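PDB 5NYW: peptidase from Yersinia bercovieri, which probably acts as an N-terminal nucleophile hydrolase of the proteasome and HslV family, although its physiological function is unknown. Local coordinates for residues A53-R65 / L86-D98. Sequence-based numbering, arbitrary orientation.
Sequences ATTQSIVSLLQRR and LLGETVREVINRD. With SO4 (sulfate ion), chain B.
The guanidinium of Arg65 has three partners at its edge: it grips the carboxylate of Glu93 end-on, and NE and NH1 each reach one more. NH1 meets Glu93 OE2 at 3.0 Å and NH2 meets Glu93 OE1 at 2.8 Å, both close to the guanidinium plane and both on syn lone pairs, so that the two flat groups share nearly one plane. Arg65 NH1 also donates to a water that in turn donates to Thr90 OG1, and NE makes a weak hydrogen bond to O3 of a sulfate ion that probably comes from the crystallisation liquor. One face of the guanidinium lies over Leu61 CB, which together with the salt bridge restrains its rotation. Glu93 gets there with CG anti to its backbone N (chi1 172°) and the chain extended beyond. Beneath this bridge, Thr90 and Val94 pack as knobs into holes of helix 52-65, Thr90 among Ile58, Leu61, Leu62 and Arg65, Val94 among Thr54, Ser57, Ile58 and Leu61. The short axes run at 127° and 9.4 Å apart at their closest. These are the paired helices on one outer layer of the proteasome-type αββα sandwich, and Ile58 and Val91, touching through CD1 and CG2 at 3.7 Å, also pack on strands 112-120 and 126-130 of the sheet below. Leu62 CD1 and Leu87 CD1 meet at 3.7 Å, their side chains crossing at about a right angle. Toward the end of helix 80-98, Arg97 NH2 donates in its guanidinium plane to Ser57 OG (3.0 Å, 159°), while NE and NH2 both hold Asp98 OD1 side-on. Tyr81 of a second subunit hydrogen-bonds through its OH to Ser57 OG and Arg97 NH1, tying this interhelical bond to the subunit interface.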
ATOM      1  N   ALA L  53      -0.461  31.569  14.254  1.00 59.22           N
ATOM      2  CA  ALA L  53       0.331  31.358  13.029  1.00 61.87           C
ATOM      3  C   ALA L  53      -0.559  30.866  11.872  1.00 60.65           C
ATOM      4  O   ALA L  53      -0.400  31.292  10.719  1.00 58.04           O
ATOM      5  CB  ALA L  53       1.482  30.366  13.282  1.00 52.21           C
ATOM      6  N   THR L  54      -1.498  29.974  12.191  1.00 57.17           N
ATOM      7  CA  THR L  54      -2.423  29.440  11.200  1.00 51.07           C
ATOM      8  C   THR L  54      -3.401  30.481  10.654  1.00 55.83           C
ATOM      9  O   THR L  54      -3.463  30.687   9.450  1.00 63.43           O
ATOM     10  CB  THR L  54      -3.238  28.282  11.772  1.00 44.80           C
ATOM     11  OG1 THR L  54      -2.351  27.279  12.265  1.00 52.02           O
ATOM     12  CG2 THR L  54      -4.138  27.689  10.698  1.00 48.54           C
ATOM     13  N   THR L  55      -4.146  31.161  11.525  1.00 58.68           N
ATOM     14  CA  THR L  55      -5.151  32.104  11.029  1.00 47.68           C
ATOM     15  C   THR L  55      -4.521  33.309  10.321  1.00 54.62           C
ATOM     16  O   THR L  55      -5.059  33.781   9.315  1.00 59.02           O
ATOM     17  CB  THR L  55      -6.099  32.591  12.149  1.00 58.15           C
ATOM     18  OG1 THR L  55      -5.392  33.375  13.124  1.00 51.90           O
ATOM     19  CG2 THR L  55      -6.794  31.409  12.809  1.00 59.10           C
ATOM     20  N   GLN L  56      -3.389  33.810  10.820  1.00 52.86           N
ATOM     21  CA  GLN L  56      -2.753  34.942  10.146  1.00 57.82           C
ATOM     22  C   GLN L  56      -2.336  34.569   8.725  1.00 66.55           C
ATOM     23  O   GLN L  56      -2.503  35.379   7.813  1.00 82.29           O
ATOM     24  CB  GLN L  56      -1.513  35.455  10.898  1.00 57.87           C
ATOM     25  CG  GLN L  56      -1.708  36.586  11.886  1.00 56.19           C
ATOM     26  CD  GLN L  56      -0.365  37.143  12.356  1.00 58.20           C
ATOM     27  OE1 GLN L  56       0.663  36.528  12.130  1.00 64.75           O
ATOM     28  NE2 GLN L  56      -0.370  38.325  12.962  1.00 57.70           N
ATOM     29  N   SER L  57      -1.816  33.353   8.525  1.00 52.66           N
ATOM     30  CA  SER L  57      -1.442  32.926   7.175  1.00 50.57           C
ATOM     31  C   SER L  57      -2.674  32.818   6.311  1.00 47.84           C
ATOM     32  O   SER L  57      -2.667  33.251   5.165  1.00 60.47           O
ATOM     33  CB  SER L  57      -0.690  31.580   7.169  1.00 48.85           C
ATOM     34  OG  SER L  57       0.722  31.752   7.271  1.00 51.15           O
ATOM     35  N   ILE L  58      -3.742  32.268   6.874  1.00 49.11           N
ATOM     36  CA  ILE L  58      -4.995  32.125   6.147  1.00 54.83           C
ATOM     37  C   ILE L  58      -5.471  33.495   5.683  1.00 66.71           C
ATOM     38  O   ILE L  58      -5.684  33.714   4.489  1.00 68.72           O
ATOM     39  CB  ILE L  58      -6.078  31.442   7.033  1.00 55.19           C
ATOM     40  CG1 ILE L  58      -5.685  29.990   7.288  1.00 48.73           C
ATOM     41  CG2 ILE L  58      -7.442  31.484   6.372  1.00 54.00           C
ATOM     42  CD1 ILE L  58      -6.489  29.327   8.344  1.00 49.65           C
ATOM     43  N   VAL L  59      -5.568  34.436   6.615  1.00 61.46           N
ATOM     44  CA  VAL L  59      -5.974  35.790   6.275  1.00 48.34           C
ATOM     45  C   VAL L  59      -4.987  36.446   5.294  1.00 58.93           C
ATOM     46  O   VAL L  59      -5.400  37.037   4.297  1.00 67.73           O
ATOM     47  CB  VAL L  59      -6.111  36.655   7.532  1.00 46.92           C
ATOM     48  CG1 VAL L  59      -6.244  38.124   7.161  1.00 61.25           C
ATOM     49  CG2 VAL L  59      -7.303  36.196   8.362  1.00 48.77           C
ATOM     50  N   SER L  60      -3.687  36.289   5.529  1.00 49.22           N
ATOM     51  CA  SER L  60      -2.710  36.904   4.642  1.00 50.91           C
ATOM     52  C   SER L  60      -2.819  36.334   3.222  1.00 60.58           C
ATOM     53  O   SER L  60      -2.777  37.095   2.258  1.00 68.35           O
ATOM     54  CB  SER L  60      -1.292  36.716   5.187  1.00 48.21           C
ATOM     55  OG  SER L  60      -1.016  37.601   6.258  1.00 55.91           O
ATOM     56  N   LEU L  61      -2.987  35.015   3.095  1.00 55.77           N
ATOM     57  CA  LEU L  61      -3.128  34.379   1.785  1.00 56.21           C
ATOM     58  C   LEU L  61      -4.412  34.825   1.070  1.00 63.45           C
ATOM     59  O   LEU L  61      -4.411  35.001  -0.141  1.00 74.97           O
ATOM     60  CB  LEU L  61      -3.089  32.843   1.891  1.00 62.96           C
ATOM     61  CG  LEU L  61      -1.744  32.118   2.087  1.00 60.27           C
ATOM     62  CD1 LEU L  61      -1.953  30.620   2.205  1.00 49.17           C
ATOM     63  CD2 LEU L  61      -0.735  32.425   0.983  1.00 57.61           C
ATOM     64  N   LEU L  62      -5.510  34.973   1.810  1.00 71.58           N
ATOM     65  CA  LEU L  62      -6.773  35.436   1.223  1.00 63.48           C
ATOM     66  C   LEU L  62      -6.686  36.872   0.720  1.00 72.17           C
ATOM     67  O   LEU L  62      -7.234  37.196  -0.337  1.00 79.02           O
ATOM     68  CB  LEU L  62      -7.911  35.339   2.232  1.00 54.48           C
ATOM     69  CG  LEU L  62      -8.388  33.934   2.575  1.00 54.42           C
ATOM     70  CD1 LEU L  62      -9.290  33.960   3.791  1.00 46.06           C
ATOM     71  CD2 LEU L  62      -9.131  33.369   1.395  1.00 56.55           C
ATOM     72  N   GLN L  63      -6.006  37.718   1.497  1.00 62.83           N
ATOM     73  CA  GLN L  63      -5.819  39.134   1.190  1.00 61.19           C
ATOM     74  C   GLN L  63      -4.947  39.313  -0.045  1.00 68.63           C
ATOM     75  O   GLN L  63      -5.222  40.152  -0.901  1.00 81.66           O
ATOM     76  CB  GLN L  63      -5.169  39.845   2.369  1.00 67.49           C
ATOM     77  CG  GLN L  63      -6.081  40.030   3.566  1.00 64.59           C
ATOM     78  CD  GLN L  63      -5.319  40.507   4.781  1.00 71.90           C
ATOM     79  OE1 GLN L  63      -4.109  40.299   4.885  1.00 78.37           O
ATOM     80  NE2 GLN L  63      -6.026  41.112   5.729  1.00 72.77           N
ATOM     81  N   ARG L  64      -3.886  38.521  -0.126  1.00 75.41           N
ATOM     82  CA  ARG L  64      -2.957  38.589  -1.252  1.00 79.66           C
ATOM     83  C   ARG L  64      -3.612  38.130  -2.557  1.00 78.43           C
ATOM     84  O   ARG L  64      -3.426  38.743  -3.608  1.00 88.20           O
ATOM     85  CB  ARG L  64      -1.710  37.736  -0.958  1.00 76.13           C
ATOM     86  CG  ARG L  64      -0.382  38.488  -0.976  1.00 82.04           C
ATOM     87  CD  ARG L  64      -0.028  38.955  -2.375  1.00 87.09           C
ATOM     88  NE  ARG L  64      -0.594  38.078  -3.404  1.00 96.60           N
ATOM     89  CZ  ARG L  64      -0.571  38.319  -4.714  1.00 95.80           C
ATOM     90  NH1 ARG L  64      -1.130  37.458  -5.558  1.00 89.76           N
ATOM     91  NH2 ARG L  64       0.004  39.417  -5.179  1.00 94.01           N
ATOM     92  N   ARG L  65      -4.403  37.069  -2.475  1.00 68.59           N
ATOM     93  CA  ARG L  65      -5.039  36.507  -3.652  1.00 70.27           C
ATOM     94  C   ARG L  65      -6.208  37.351  -4.179  1.00 72.60           C
ATOM     95  O   ARG L  65      -6.627  37.186  -5.321  1.00 74.22           O
ATOM     96  CB  ARG L  65      -5.489  35.084  -3.341  1.00 71.24           C
ATOM     97  CG  ARG L  65      -4.313  34.127  -3.257  1.00 68.17           C
ATOM     98  CD  ARG L  65      -4.676  32.796  -2.618  1.00 74.22           C
ATOM     99  NE  ARG L  65      -3.494  31.952  -2.471  1.00 67.79           N
ATOM    100  CZ  ARG L  65      -3.467  30.814  -1.793  1.00 61.30           C
ATOM    101  NH1 ARG L  65      -4.561  30.358  -1.195  1.00 66.52           N
ATOM    102  NH2 ARG L  65      -2.344  30.136  -1.708  1.00 56.17           N
ATOM    103  N   LEU L  86     -13.894  28.252  -0.196  1.00 60.69           N
ATOM    104  CA  LEU L  86     -12.596  28.875  -0.408  1.00 59.61           C
ATOM    105  C   LEU L  86     -11.792  28.967   0.892  1.00 57.21           C
ATOM    106  O   LEU L  86     -10.593  28.682   0.923  1.00 63.74           O
ATOM    107  CB  LEU L  86     -12.777  30.265  -1.018  1.00 59.92           C
ATOM    108  CG  LEU L  86     -11.468  30.998  -1.321  1.00 58.07           C
ATOM    109  CD1 LEU L  86     -10.682  30.223  -2.371  1.00 52.11           C
ATOM    110  CD2 LEU L  86     -11.701  32.434  -1.771  1.00 55.99           C
ATOM    111  N   LEU L  87     -12.447  29.365   1.970  1.00 60.46           N
ATOM    112  CA  LEU L  87     -11.792  29.407   3.276  1.00 64.60           C
ATOM    113  C   LEU L  87     -11.349  28.003   3.708  1.00 54.56           C
ATOM    114  O   LEU L  87     -10.260  27.815   4.239  1.00 58.93           O
ATOM    115  CB  LEU L  87     -12.723  30.015   4.325  1.00 65.46           C
ATOM    116  CG  LEU L  87     -12.340  31.444   4.681  1.00 59.50           C
ATOM    117  CD1 LEU L  87     -12.570  32.339   3.475  1.00 57.76           C
ATOM    118  CD2 LEU L  87     -13.171  31.903   5.831  1.00 49.24           C
ATOM    119  N   GLY L  88     -12.222  27.027   3.495  1.00 47.70           N
ATOM    120  CA  GLY L  88     -11.915  25.659   3.847  1.00 55.22           C
ATOM    121  C   GLY L  88     -10.670  25.161   3.141  1.00 62.69           C
ATOM    122  O   GLY L  88      -9.842  24.480   3.757  1.00 60.09           O
ATOM    123  N   GLU L  89     -10.539  25.504   1.857  1.00 60.00           N
ATOM    124  CA  GLU L  89      -9.372  25.136   1.061  1.00 54.41           C
ATOM    125  C   GLU L  89      -8.127  25.832   1.589  1.00 56.27           C
ATOM    126  O   GLU L  89      -7.053  25.226   1.658  1.00 54.39           O
ATOM    127  CB  GLU L  89      -9.586  25.478  -0.427  1.00 59.38           C
ATOM    128  CG  GLU L  89     -10.653  24.626  -1.096  1.00 67.55           C
ATOM    129  CD  GLU L  89     -11.045  25.120  -2.471  1.00 80.15           C
ATOM    130  OE1 GLU L  89     -10.481  26.142  -2.915  1.00 86.47           O
ATOM    131  OE2 GLU L  89     -11.951  24.507  -3.089  1.00 80.09           O
ATOM    132  N   THR L  90      -8.273  27.102   1.968  1.00 48.65           N
ATOM    133  CA  THR L  90      -7.139  27.875   2.463  1.00 56.73           C
ATOM    134  C   THR L  90      -6.737  27.367   3.867  1.00 64.38           C
ATOM    135  O   THR L  90      -5.561  27.421   4.236  1.00 59.12           O
ATOM    136  CB  THR L  90      -7.448  29.380   2.520  1.00 59.26           C
ATOM    137  OG1 THR L  90      -8.134  29.778   1.334  1.00 60.90           O
ATOM    138  CG2 THR L  90      -6.158  30.180   2.667  1.00 50.59           C
ATOM    139  N   VAL L  91      -7.722  26.940   4.664  1.00 55.37           N
ATOM    140  CA  VAL L  91      -7.443  26.303   5.952  1.00 56.75           C
ATOM    141  C   VAL L  91      -6.612  25.015   5.824  1.00 57.68           C
ATOM    142  O   VAL L  91      -5.576  24.879   6.484  1.00 60.71           O
ATOM    143  CB  VAL L  91      -8.732  25.980   6.718  1.00 52.25           C
ATOM    144  CG1 VAL L  91      -8.428  25.038   7.852  1.00 52.58           C
ATOM    145  CG2 VAL L  91      -9.370  27.260   7.241  1.00 49.88           C
ATOM    146  N   ARG L  92      -7.045  24.092   4.962  1.00 52.37           N
ATOM    147  CA  ARG L  92      -6.316  22.829   4.735  1.00 61.72           C
ATOM    148  C   ARG L  92      -4.914  23.061   4.159  1.00 64.69           C
ATOM    149  O   ARG L  92      -3.962  22.392   4.556  1.00 67.14           O
ATOM    150  CB  ARG L  92      -7.102  21.891   3.798  1.00 61.73           C
ATOM    151  CG  ARG L  92      -8.304  21.215   4.441  1.00 54.77           C
ATOM    152  CD  ARG L  92      -9.005  20.157   3.536  1.00 71.36           C
ATOM    153  NE  ARG L  92      -9.687  20.713   2.360  1.00 73.32           N
ATOM    154  CZ  ARG L  92     -10.986  21.040   2.328  1.00 84.71           C
ATOM    155  NH1 ARG L  92     -11.742  20.922   3.425  1.00 75.47           N
ATOM    156  NH2 ARG L  92     -11.531  21.527   1.215  1.00 74.61           N
ATOM    157  N   GLU L  93      -4.796  24.015   3.237  1.00 50.66           N
ATOM    158  CA  GLU L  93      -3.517  24.363   2.617  1.00 52.06           C
ATOM    159  C   GLU L  93      -2.467  24.798   3.634  1.00 56.65           C
ATOM    160  O   GLU L  93      -1.312  24.370   3.584  1.00 62.17           O
ATOM    161  CB  GLU L  93      -3.717  25.490   1.606  1.00 53.20           C
ATOM    162  CG  GLU L  93      -2.432  26.053   1.055  1.00 52.60           C
ATOM    163  CD  GLU L  93      -2.657  27.314   0.227  1.00 62.98           C
ATOM    164  OE1 GLU L  93      -1.666  27.893  -0.256  1.00 70.28           O
ATOM    165  OE2 GLU L  93      -3.817  27.748   0.080  1.00 62.79           O
ATOM    166  N   VAL L  94      -2.868  25.698   4.526  1.00 55.79           N
ATOM    167  CA  VAL L  94      -1.973  26.227   5.541  1.00 59.33           C
ATOM    168  C   VAL L  94      -1.608  25.182   6.605  1.00 60.20           C
ATOM    169  O   VAL L  94      -0.439  25.050   6.962  1.00 59.33           O
ATOM    170  CB  VAL L  94      -2.593  27.454   6.199  1.00 61.27           C
ATOM    171  CG1 VAL L  94      -1.802  27.871   7.430  1.00 58.29           C
ATOM    172  CG2 VAL L  94      -2.680  28.573   5.172  1.00 65.93           C
ATOM    173  N   ILE L  95      -2.586  24.409   7.077  1.00 61.53           N
ATOM    174  CA  ILE L  95      -2.301  23.392   8.091  1.00 65.01           C
ATOM    175  C   ILE L  95      -1.374  22.288   7.577  1.00 74.87           C
ATOM    176  O   ILE L  95      -0.397  21.924   8.244  1.00 85.33           O
ATOM    177  CB  ILE L  95      -3.595  22.751   8.619  1.00 60.11           C
ATOM    178  CG1 ILE L  95      -4.339  23.758   9.483  1.00 60.10           C
ATOM    179  CG2 ILE L  95      -3.293  21.517   9.458  1.00 51.53           C
ATOM    180  CD1 ILE L  95      -5.631  23.233  10.047  1.00 73.75           C
ATOM    181  N   ASN L  96      -1.646  21.795   6.375  1.00 70.64           N
ATOM    182  CA  ASN L  96      -0.823  20.746   5.794  1.00 73.92           C
ATOM    183  C   ASN L  96       0.587  21.244   5.501  1.00 71.65           C
ATOM    184  O   ASN L  96       1.551  20.480   5.591  1.00 71.41           O
ATOM    185  CB  ASN L  96      -1.480  20.178   4.539  1.00 82.98           C
ATOM    186  CG  ASN L  96      -2.700  19.329   4.864  1.00 83.43           C
ATOM    187  OD1 ASN L  96      -2.976  19.033   6.034  1.00 87.87           O
ATOM    188  ND2 ASN L  96      -3.415  18.903   3.832  1.00 66.01           N
ATOM    189  N   ARG L  97       0.702  22.516   5.128  1.00 68.19           N
ATOM    190  CA  ARG L  97       2.015  23.111   4.885  1.00 67.82           C
ATOM    191  C   ARG L  97       2.805  23.207   6.200  1.00 72.13           C
ATOM    192  O   ARG L  97       3.944  22.753   6.268  1.00 83.46           O
ATOM    193  CB  ARG L  97       1.882  24.506   4.254  1.00 52.80           C
ATOM    194  CG  ARG L  97       3.211  25.214   4.025  1.00 54.26           C
ATOM    195  CD  ARG L  97       3.016  26.717   3.803  1.00 63.19           C
ATOM    196  NE  ARG L  97       2.610  27.376   5.049  1.00 64.37           N
ATOM    197  CZ  ARG L  97       2.212  28.642   5.163  1.00 65.77           C
ATOM    198  NH1 ARG L  97       2.161  29.427   4.097  1.00 74.54           N
ATOM    199  NH2 ARG L  97       1.875  29.129   6.356  1.00 59.78           N
ATOM    200  N   ASP L  98       2.200  23.796   7.238  1.00 68.90           N
ATOM    201  CA  ASP L  98       2.898  24.002   8.519  1.00 72.37           C
ATOM    202  C   ASP L  98       3.211  22.728   9.313  1.00 80.11           C
ATOM    203  O   ASP L  98       4.198  22.682  10.059  1.00 79.06           O
ATOM    204  CB  ASP L  98       2.099  24.950   9.430  1.00 68.04           C
ATOM    205  CG  ASP L  98       2.191  26.410   8.993  1.00 71.72           C
ATOM    206  OD1 ASP L  98       2.989  26.717   8.067  1.00 57.27           O
ATOM    207  OD2 ASP L  98       1.518  27.257   9.626  1.00 70.00           O
TER
HETATM  208  S   SO4 B 302      -0.603  32.583  -4.986  1.00118.77           S
HETATM  209  O1  SO4 B 302      -1.380  31.365  -5.216  1.00105.09           O
HETATM  210  O2  SO4 B 302      -1.368  33.744  -5.450  1.00118.71           O
HETATM  211  O3  SO4 B 302      -0.309  32.749  -3.556  1.00109.62           O
HETATM  212  O4  SO4 B 302       0.650  32.472  -5.737  1.00121.96           O
HETATM  213  O   HOH W   1       0.882  27.231  12.103  1.00 64.52           O
HETATM  214  O   HOH W   2      -7.122  30.996  -0.891  1.00 57.14           O